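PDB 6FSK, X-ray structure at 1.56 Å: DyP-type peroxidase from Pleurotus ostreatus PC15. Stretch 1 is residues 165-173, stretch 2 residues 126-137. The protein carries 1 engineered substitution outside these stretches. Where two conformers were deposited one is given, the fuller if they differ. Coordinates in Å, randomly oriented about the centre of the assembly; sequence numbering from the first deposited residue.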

# COMPACT_ATOMS: atom_id res chain seq x y z
N SER A 165 0.93 -29.30 9.31
CA SER A 165 1.52 -29.19 8.00
C SER A 165 2.13 -27.84 7.67
O SER A 165 2.75 -27.67 6.64
CB SER A 165 0.48 -29.52 6.92
OG SER A 165 -0.59 -28.63 7.00
N ILE A 166 1.92 -26.88 8.58
CA ILE A 166 2.64 -25.61 8.46
C ILE A 166 3.17 -25.23 9.83
O ILE A 166 2.65 -25.71 10.87
CB ILE A 166 1.70 -24.49 7.95
CG1 ILE A 166 0.58 -24.08 8.95
CG2 ILE A 166 1.12 -24.84 6.56
CD1 ILE A 166 -0.47 -23.10 8.51
N SER A 167 4.05 -24.24 9.85
CA SER A 167 4.46 -23.66 11.11
C SER A 167 4.45 -22.16 11.05
O SER A 167 4.64 -21.60 9.95
CB SER A 167 5.83 -24.20 11.31
OG SER A 167 6.79 -23.33 11.74
N GLU A 168 4.15 -21.55 12.18
CA GLU A 168 4.12 -20.08 12.29
C GLU A 168 5.55 -19.55 12.21
O GLU A 168 6.44 -19.98 12.98
CB GLU A 168 3.45 -19.63 13.59
CG GLU A 168 3.54 -18.10 13.69
CD GLU A 168 2.81 -17.52 14.94
OE1 GLU A 168 2.18 -18.24 15.75
OE2 GLU A 168 2.87 -16.29 15.08
N VAL A 169 5.79 -18.58 11.30
CA VAL A 169 7.00 -17.79 11.28
C VAL A 169 6.80 -16.65 12.29
O VAL A 169 7.67 -16.38 13.13
CB VAL A 169 7.38 -17.30 9.86
CG1 VAL A 169 8.57 -16.35 9.98
CG2 VAL A 169 7.72 -18.53 8.97
N THR A 170 5.73 -15.90 12.10
CA THR A 170 5.32 -14.85 12.97
C THR A 170 3.94 -14.42 12.61
O THR A 170 3.30 -14.95 11.61
CB THR A 170 6.27 -13.61 12.96
OG1 THR A 170 5.95 -12.79 14.10
CG2 THR A 170 6.07 -12.82 11.64
N HIS A 171 3.34 -13.54 13.41
CA HIS A 171 2.05 -12.95 13.00
C HIS A 171 2.09 -11.47 13.40
O HIS A 171 2.82 -11.08 14.34
CB HIS A 171 0.78 -13.66 13.55
CG HIS A 171 0.57 -13.54 15.03
ND1 HIS A 171 1.10 -14.43 15.94
CD2 HIS A 171 -0.19 -12.70 15.73
CE1 HIS A 171 0.70 -14.08 17.15
NE2 HIS A 171 -0.14 -13.09 17.04
N VAL A 172 1.37 -10.65 12.67
CA VAL A 172 1.20 -9.25 12.99
C VAL A 172 -0.27 -8.87 13.04
O VAL A 172 -1.10 -9.48 12.36
CB VAL A 172 1.97 -8.34 12.01
CG1 VAL A 172 3.45 -8.61 11.96
CG2 VAL A 172 1.39 -8.43 10.63
N ARG A 173 -0.61 -7.88 13.85
CA ARG A 173 -1.98 -7.45 13.98
C ARG A 173 -2.10 -5.97 13.65
O ARG A 173 -1.30 -5.16 14.14
CB ARG A 173 -2.55 -7.72 15.36
CG ARG A 173 -4.08 -7.59 15.43
CD ARG A 173 -4.54 -7.78 16.87
NE ARG A 173 -4.27 -6.59 17.64
CZ ARG A 173 -4.25 -6.50 18.97
NH1 ARG A 173 -4.57 -7.56 19.77
NH2 ARG A 173 -4.07 -5.34 19.51
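Stretch 2 126-137: APFLKDIHGVIF

Stretch 2 packs on the single strand of stretch 1 through a small, essentially apolar contact, burying 332 Å² over both sides and containing no hydrogen bond between the two stretches. Stretch 1 is extended from Ile 166 to Arg 173, but Val 169 departs from regular strand geometry, with phi/psi of -84/-55°, and both Val 169 and the next residue, Thr 170, point their CA-to-CB bonds toward stretch 2. Stretch 2 approaches as a compact segment, in which Lys 130 N donates to Pro 127 O (3.1 Å) and Leu 129 N to Ala 126 O (3.0 Å); it then extends through Asp 131 and Ile 132 and enters a strand at Gly 134 that runs through Phe 137. The contacts run in opposite order along the two stretches, from Phe 128 against Val 172 and Thr 170, through Pro 127 to Ile 132 against Val 169, to Ile 136 against Ile 166.

The backbones come nearest at Val 169 and Pro 127, whose CA atoms lie 6.1 Å apart. Val 169, in the t rotamer, is the centre of the contact and has the largest covered area: its CG1 lies 3.4 Å from Pro 127 O, 4.1 Å from Pro 127 CB and 3.9 Å from Ile 132 CG1, while its CG2 lies 3.9 Å from Asp 131 O. The valine thus fits against both backbone carbonyls and aliphatic carbon. Beside it, Thr 170 CB rests 3.6 Å from Pro 127 CB, and Thr 170 CG2 reaches Phe 128 CZ at 3.8 Å, approaching the ring obliquely. The CA-to-CB bond of Phe 128 points sideways, but the end of its ring comes nearer, and Val 172 CG1 meets the ring edge, near its plane, 4.1 Å from Phe 128 CZ. At the other end, Ile 166 CD1 and Ile 136 CD1 touch loosely at 4.4 Å. The CA-to-CB bond of His 171 points away from stretch 2, and His 171 ND1 donates to Glu 168 OE2 (2.7 Å), a bond within stretch 1.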

# COMPACT_ATOMS: atom_id res chain seq x y z
N ALA A 126 13.63 -10.13 13.19
CA ALA A 126 14.16 -11.45 12.87
C ALA A 126 13.29 -12.40 12.10
O ALA A 126 13.76 -13.07 11.16
CB ALA A 126 14.70 -12.09 14.15
N PRO A 127 12.02 -12.47 12.42
CA PRO A 127 11.19 -13.44 11.73
C PRO A 127 11.07 -13.14 10.23
O PRO A 127 10.96 -14.04 9.40
CB PRO A 127 9.86 -13.34 12.41
CG PRO A 127 10.15 -12.73 13.72
CD PRO A 127 11.36 -11.89 13.62
N PHE A 128 11.20 -11.86 9.85
CA PHE A 128 11.08 -11.53 8.42
C PHE A 128 12.33 -11.75 7.63
O PHE A 128 12.34 -11.61 6.41
CB PHE A 128 10.52 -10.07 8.26
CG PHE A 128 9.06 -9.95 8.67
CD1 PHE A 128 8.07 -10.43 7.78
CD2 PHE A 128 8.66 -9.44 9.87
CE1 PHE A 128 6.74 -10.38 8.16
CE2 PHE A 128 7.30 -9.37 10.24
CZ PHE A 128 6.36 -9.82 9.36
N LEU A 129 13.40 -12.15 8.34
CA LEU A 129 14.61 -12.58 7.72
C LEU A 129 14.56 -14.05 7.44
O LEU A 129 15.40 -14.55 6.71
CB LEU A 129 15.83 -12.15 8.56
CG LEU A 129 16.04 -10.67 8.69
CD1 LEU A 129 17.30 -10.46 9.52
CD2 LEU A 129 16.20 -10.05 7.32
N LYS A 130 13.59 -14.77 7.94
CA LYS A 130 13.41 -16.19 7.61
C LYS A 130 12.67 -16.36 6.34
O LYS A 130 11.92 -15.48 5.91
CB LYS A 130 12.69 -16.94 8.71
CG LYS A 130 13.35 -16.85 10.05
CD LYS A 130 12.75 -17.81 11.08
CE LYS A 130 13.71 -17.96 12.29
NZ LYS A 130 14.25 -16.62 12.81
N ASP A 131 12.80 -17.52 5.70
CA ASP A 131 11.98 -17.82 4.54
C ASP A 131 10.53 -17.97 5.01
O ASP A 131 10.17 -18.69 5.96
CB ASP A 131 12.37 -19.20 3.94
CG ASP A 131 13.71 -19.20 3.17
OD1 ASP A 131 14.45 -18.24 3.11
OD2 ASP A 131 13.99 -20.31 2.60
N ILE A 132 9.67 -17.23 4.32
CA ILE A 132 8.21 -17.27 4.55
C ILE A 132 7.60 -17.84 3.28
O ILE A 132 7.89 -17.34 2.19
CB ILE A 132 7.64 -15.88 4.86
CG1 ILE A 132 8.22 -15.43 6.20
CG2 ILE A 132 6.13 -15.91 4.82
CD1 ILE A 132 7.95 -13.98 6.54
N HIS A 133 6.74 -18.84 3.41
CA HIS A 133 6.10 -19.51 2.24
C HIS A 133 4.71 -18.96 1.88
O HIS A 133 4.33 -19.06 0.73
CB HIS A 133 6.00 -21.01 2.52
CG HIS A 133 7.31 -21.68 2.56
ND1 HIS A 133 7.48 -22.92 3.14
CD2 HIS A 133 8.54 -21.27 2.20
CE1 HIS A 133 8.75 -23.27 3.05
NE2 HIS A 133 9.42 -22.29 2.48
N GLY A 134 4.00 -18.38 2.84
CA GLY A 134 2.70 -17.82 2.63
C GLY A 134 2.21 -17.03 3.78
O GLY A 134 2.87 -16.98 4.84
N VAL A 135 1.07 -16.41 3.60
CA VAL A 135 0.33 -15.71 4.61
C VAL A 135 -1.13 -16.08 4.55
O VAL A 135 -1.70 -16.11 3.46
CB VAL A 135 0.57 -14.17 4.52
CG1 VAL A 135 0.15 -13.52 3.18
CG2 VAL A 135 -0.05 -13.40 5.67
N ILE A 136 -1.70 -16.36 5.67
CA ILE A 136 -3.12 -16.49 5.89
C ILE A 136 -3.52 -15.22 6.65
O ILE A 136 -2.91 -14.92 7.67
CB ILE A 136 -3.52 -17.76 6.68
CG1 ILE A 136 -3.30 -18.97 5.79
CG2 ILE A 136 -4.96 -17.67 7.14
CD1 ILE A 136 -3.12 -20.21 6.60
N PHE A 137 -4.52 -14.48 6.16
CA PHE A 137 -4.93 -13.29 6.86
C PHE A 137 -6.43 -13.21 7.09
O PHE A 137 -7.19 -13.70 6.27
CB PHE A 137 -4.36 -12.02 6.31
CG PHE A 137 -4.65 -11.80 4.84
CD1 PHE A 137 -3.85 -12.46 3.91
CD2 PHE A 137 -5.58 -10.81 4.41
CE1 PHE A 137 -4.03 -12.19 2.53
CE2 PHE A 137 -5.74 -10.56 3.04
CZ PHE A 137 -4.97 -11.23 2.14